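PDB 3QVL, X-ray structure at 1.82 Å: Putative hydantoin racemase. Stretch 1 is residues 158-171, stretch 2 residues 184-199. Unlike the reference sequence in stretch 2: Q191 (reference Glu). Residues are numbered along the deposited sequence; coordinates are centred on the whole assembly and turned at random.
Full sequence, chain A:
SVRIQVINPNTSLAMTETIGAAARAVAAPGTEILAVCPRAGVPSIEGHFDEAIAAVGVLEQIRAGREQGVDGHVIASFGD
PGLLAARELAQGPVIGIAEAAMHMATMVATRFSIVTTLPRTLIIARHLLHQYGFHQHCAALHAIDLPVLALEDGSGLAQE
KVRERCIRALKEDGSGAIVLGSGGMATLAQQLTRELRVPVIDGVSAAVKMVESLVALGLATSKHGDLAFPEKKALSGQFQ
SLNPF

Stretch 1 158-171: AQEKVRERCIRALK
Stretch 2 (184-199) GMATLAQQLTRELRVP

L192 and L196, both m,t rotamers on helix 189-196, form the apolar centre of the contact with helix 158-171. The helices run in the same general direction, crossing at -39° with axes 11.5 Å apart at closest approach; the two stretches together bury 552 Å², both sides summed. CA of R163 lies 7.1 Å from CA of L192, and CA of I167 7.4 Å from CA of L196.

The apolar side chains pack by van der Waals contact, excluding water. V162 (t) sets CG1 4.0 Å from L192 CD1. One turn on, C166 (m) places CB 3.6 Å from L196 CD1, while I167 (m,t) brings CG1 to 3.6 Å from L196 CD2. R197, with positive phi (60/30), ends the helix; V198 (-137/159) is extended. L170 (m,t) CD1 meets V198 CG2 at 3.6 Å and L196 CD1 at 3.9 Å. At the other end, M185 (m,t,t) extends CE to 3.7 Å from V162 CG2, and L188 (-92°, 40°) CD1 packs 3.8 Å from Q159 (m,p) CG.

Here one water accepts from Q159 NE2 (2.7 Å) and donates to G184 O (2.6 Å). At the polar edge, R163 (t,t,t) lays CG 3.9 Å from L192 CD2; carboxylates meet its charge. NE donates to E195 (t,t) OE2 at 2.6 Å in a salt bridge; NH1 reaches E160 OE2 (3.1 Å), a weak hydrogen bond within a second salt bridge.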

# COMPACT_ATOMS: atom_id res chain seq x y z
N ALA A 158 -36.07 6.28 3.98
CA ALA A 158 -34.71 5.74 4.01
C ALA A 158 -34.56 4.55 3.05
O ALA A 158 -33.58 4.46 2.33
CB ALA A 158 -34.33 5.34 5.42
N GLN A 159 -35.56 3.67 3.06
CA GLN A 159 -35.59 2.49 2.19
C GLN A 159 -35.60 2.87 0.71
O GLN A 159 -34.92 2.23 -0.10
CB GLN A 159 -36.80 1.61 2.52
CG GLN A 159 -36.67 0.79 3.81
CD GLN A 159 -36.85 1.60 5.09
OE1 GLN A 159 -37.30 2.75 5.06
NE2 GLN A 159 -36.50 1.00 6.22
N GLU A 160 -36.37 3.90 0.36
CA GLU A 160 -36.42 4.40 -1.02
C GLU A 160 -35.10 5.06 -1.42
O GLU A 160 -34.64 4.90 -2.55
CB GLU A 160 -37.60 5.36 -1.21
CG GLU A 160 -37.75 5.94 -2.63
CD GLU A 160 -37.88 4.88 -3.72
OE1 GLU A 160 -38.50 3.82 -3.48
OE2 GLU A 160 -37.37 5.12 -4.83
N LYS A 161 -34.50 5.79 -0.48
CA LYS A 161 -33.20 6.43 -0.71
C LYS A 161 -32.08 5.42 -0.92
O LYS A 161 -31.18 5.65 -1.73
CB LYS A 161 -32.86 7.38 0.45
CG LYS A 161 -33.40 8.78 0.27
CD LYS A 161 -33.08 9.65 1.48
CE LYS A 161 -33.01 11.12 1.12
NZ LYS A 161 -31.73 11.46 0.43
N VAL A 162 -32.14 4.30 -0.19
CA VAL A 162 -31.18 3.20 -0.37
C VAL A 162 -31.30 2.62 -1.78
O VAL A 162 -30.30 2.47 -2.48
CB VAL A 162 -31.37 2.09 0.70
CG1 VAL A 162 -30.55 0.85 0.36
CG2 VAL A 162 -30.99 2.60 2.08
N ARG A 163 -32.54 2.33 -2.19
CA ARG A 163 -32.83 1.79 -3.52
C ARG A 163 -32.29 2.70 -4.63
O ARG A 163 -31.59 2.24 -5.53
CB ARG A 163 -34.34 1.58 -3.68
CG ARG A 163 -34.76 0.97 -5.01
CD ARG A 163 -36.27 0.99 -5.16
NE ARG A 163 -36.68 0.83 -6.55
CZ ARG A 163 -36.87 1.83 -7.41
NH1 ARG A 163 -36.68 3.09 -7.04
NH2 ARG A 163 -37.24 1.56 -8.66
N GLU A 164 -32.61 3.99 -4.54
CA GLU A 164 -32.18 4.99 -5.53
C GLU A 164 -30.66 5.13 -5.58
O GLU A 164 -30.07 5.26 -6.66
CB GLU A 164 -32.82 6.35 -5.25
CG GLU A 164 -34.31 6.42 -5.55
CD GLU A 164 -34.95 7.73 -5.14
OE1 GLU A 164 -34.22 8.68 -4.79
OE2 GLU A 164 -36.20 7.82 -5.16
N ARG A 165 -30.03 5.10 -4.41
CA ARG A 165 -28.57 5.17 -4.30
C ARG A 165 -27.87 3.92 -4.84
O ARG A 165 -26.77 4.02 -5.39
CB ARG A 165 -28.14 5.47 -2.87
CG ARG A 165 -27.39 6.78 -2.73
CD ARG A 165 -25.91 6.53 -2.84
NE ARG A 165 -25.18 7.59 -3.52
CZ ARG A 165 -24.65 7.48 -4.74
NH1 ARG A 165 -24.78 6.35 -5.43
NH2 ARG A 165 -23.99 8.49 -5.28
N CYS A 166 -28.50 2.76 -4.67
CA CYS A 166 -28.00 1.51 -5.22
C CYS A 166 -28.02 1.52 -6.75
O CYS A 166 -27.05 1.11 -7.39
CB CYS A 166 -28.81 0.32 -4.69
SG CYS A 166 -28.49 -0.11 -2.97
N ILE A 167 -29.13 2.00 -7.32
CA ILE A 167 -29.29 2.13 -8.77
C ILE A 167 -28.22 3.06 -9.35
O ILE A 167 -27.60 2.76 -10.37
CB ILE A 167 -30.71 2.63 -9.15
CG1 ILE A 167 -31.77 1.60 -8.74
CG2 ILE A 167 -30.81 2.90 -10.66
CD1 ILE A 167 -33.19 2.14 -8.69
N ARG A 168 -28.01 4.20 -8.68
CA ARG A 168 -27.03 5.18 -9.12
C ARG A 168 -25.60 4.66 -8.98
O ARG A 168 -24.74 4.95 -9.82
CB ARG A 168 -27.20 6.50 -8.36
CG ARG A 168 -26.51 7.68 -9.02
CD ARG A 168 -27.22 9.00 -8.74
NE ARG A 168 -26.82 9.60 -7.47
CZ ARG A 168 -25.76 10.39 -7.31
NH1 ARG A 168 -24.97 10.68 -8.34
NH2 ARG A 168 -25.49 10.90 -6.12
N ALA A 169 -25.34 3.89 -7.92
CA ALA A 169 -24.04 3.28 -7.69
C ALA A 169 -23.67 2.29 -8.80
O ALA A 169 -22.54 2.29 -9.29
CB ALA A 169 -24.00 2.59 -6.33
N LEU A 170 -24.63 1.46 -9.19
CA LEU A 170 -24.42 0.45 -10.23
C LEU A 170 -24.21 1.06 -11.62
O LEU A 170 -23.61 0.44 -12.49
CB LEU A 170 -25.58 -0.55 -10.27
CG LEU A 170 -25.80 -1.44 -9.04
CD1 LEU A 170 -27.18 -2.06 -9.09
CD2 LEU A 170 -24.71 -2.50 -8.91
N LYS A 171 -24.71 2.28 -11.80
CA LYS A 171 -24.56 3.00 -13.06
C LYS A 171 -23.23 3.76 -13.14
O LYS A 171 -22.62 3.85 -14.20
CB LYS A 171 -25.73 3.97 -13.26
CG LYS A 171 -25.87 4.54 -14.67
N GLY A 184 -29.84 -1.88 10.08
CA GLY A 184 -31.23 -1.50 9.81
C GLY A 184 -31.66 -1.74 8.37
O GLY A 184 -32.86 -1.68 8.07
N MET A 185 -30.70 -2.00 7.49
CA MET A 185 -30.97 -2.29 6.08
C MET A 185 -31.07 -3.79 5.81
O MET A 185 -31.29 -4.21 4.67
CB MET A 185 -29.88 -1.69 5.19
CG MET A 185 -29.86 -0.17 5.13
SD MET A 185 -28.46 0.42 4.17
CE MET A 185 -28.38 2.13 4.70
N ALA A 186 -30.91 -4.58 6.87
CA ALA A 186 -30.77 -6.04 6.77
C ALA A 186 -31.85 -6.75 5.94
O ALA A 186 -31.53 -7.63 5.14
CB ALA A 186 -30.68 -6.66 8.16
N THR A 187 -33.10 -6.35 6.12
CA THR A 187 -34.23 -7.01 5.45
C THR A 187 -34.50 -6.50 4.02
O THR A 187 -35.45 -6.93 3.37
CB THR A 187 -35.53 -6.94 6.30
OG1 THR A 187 -35.82 -5.57 6.61
CG2 THR A 187 -35.37 -7.73 7.59
N LEU A 188 -33.64 -5.59 3.55
CA LEU A 188 -33.78 -5.01 2.21
C LEU A 188 -33.00 -5.77 1.14
O LEU A 188 -33.27 -5.64 -0.05
CB LEU A 188 -33.32 -3.54 2.22
CG LEU A 188 -34.31 -2.40 2.46
CD1 LEU A 188 -35.34 -2.72 3.55
CD2 LEU A 188 -33.54 -1.13 2.82
N ALA A 189 -32.03 -6.57 1.58
CA ALA A 189 -31.08 -7.25 0.70
C ALA A 189 -31.72 -8.12 -0.38
O ALA A 189 -31.39 -7.98 -1.56
CB ALA A 189 -30.09 -8.08 1.52
N GLN A 190 -32.64 -9.00 0.02
CA GLN A 190 -33.29 -9.94 -0.89
C GLN A 190 -34.09 -9.24 -1.99
O GLN A 190 -33.94 -9.57 -3.17
CB GLN A 190 -34.17 -10.92 -0.11
CG GLN A 190 -35.02 -11.84 -0.98
CD GLN A 190 -35.88 -12.79 -0.17
OE1 GLN A 190 -37.06 -12.53 0.06
NE2 GLN A 190 -35.29 -13.89 0.28
N GLN A 191 -34.92 -8.28 -1.60
CA GLN A 191 -35.76 -7.54 -2.54
C GLN A 191 -34.93 -6.73 -3.53
O GLN A 191 -35.25 -6.70 -4.72
CB GLN A 191 -36.73 -6.62 -1.79
N LEU A 192 -33.87 -6.09 -3.04
CA LEU A 192 -32.98 -5.30 -3.89
C LEU A 192 -32.15 -6.18 -4.84
O LEU A 192 -31.87 -5.78 -5.97
CB LEU A 192 -32.07 -4.40 -3.05
CG LEU A 192 -32.69 -3.19 -2.35
CD1 LEU A 192 -31.68 -2.52 -1.43
CD2 LEU A 192 -33.26 -2.18 -3.34
N THR A 193 -31.76 -7.36 -4.36
CA THR A 193 -31.04 -8.33 -5.19
C THR A 193 -31.91 -8.80 -6.36
O THR A 193 -31.44 -8.86 -7.50
CB THR A 193 -30.56 -9.55 -4.35
OG1 THR A 193 -29.61 -9.10 -3.37
CG2 THR A 193 -29.90 -10.61 -5.23
N ARG A 194 -33.18 -9.10 -6.08
CA ARG A 194 -34.13 -9.54 -7.09
C ARG A 194 -34.49 -8.42 -8.07
O ARG A 194 -34.64 -8.65 -9.27
CB ARG A 194 -35.40 -10.09 -6.44
N GLU A 195 -34.61 -7.20 -7.54
CA GLU A 195 -35.01 -6.03 -8.33
C GLU A 195 -33.89 -5.53 -9.24
O GLU A 195 -34.14 -5.21 -10.41
CB GLU A 195 -35.48 -4.91 -7.40
CG GLU A 195 -36.17 -3.75 -8.09
CD GLU A 195 -36.38 -2.56 -7.18
OE1 GLU A 195 -36.77 -2.75 -6.01
OE2 GLU A 195 -36.14 -1.42 -7.63
N LEU A 196 -32.67 -5.46 -8.71
CA LEU A 196 -31.54 -4.87 -9.44
C LEU A 196 -30.71 -5.90 -10.21
O LEU A 196 -29.81 -5.53 -10.97
CB LEU A 196 -30.65 -4.05 -8.49
CG LEU A 196 -31.32 -2.99 -7.62
CD1 LEU A 196 -30.29 -2.31 -6.73
CD2 LEU A 196 -32.08 -1.96 -8.44
N ARG A 197 -31.00 -7.18 -9.99
CA ARG A 197 -30.32 -8.30 -10.66
C ARG A 197 -28.81 -8.36 -10.39
O ARG A 197 -28.03 -8.83 -11.22
CB ARG A 197 -30.61 -8.31 -12.17
N VAL A 198 -28.41 -7.88 -9.21
CA VAL A 198 -27.03 -7.95 -8.74
C VAL A 198 -27.03 -8.34 -7.26
O VAL A 198 -28.05 -8.18 -6.58
CB VAL A 198 -26.26 -6.60 -8.91
CG1 VAL A 198 -26.19 -6.19 -10.38
CG2 VAL A 198 -26.88 -5.50 -8.07
N PRO A 199 -25.90 -8.87 -6.75
CA PRO A 199 -25.83 -9.16 -5.31
C PRO A 199 -25.90 -7.88 -4.47
O PRO A 199 -25.03 -7.02 -4.57
CB PRO A 199 -24.47 -9.83 -5.15
CG PRO A 199 -24.13 -10.35 -6.49
CD PRO A 199 -24.71 -9.37 -7.46
O HOH W 1 -34.60 -0.90 6.26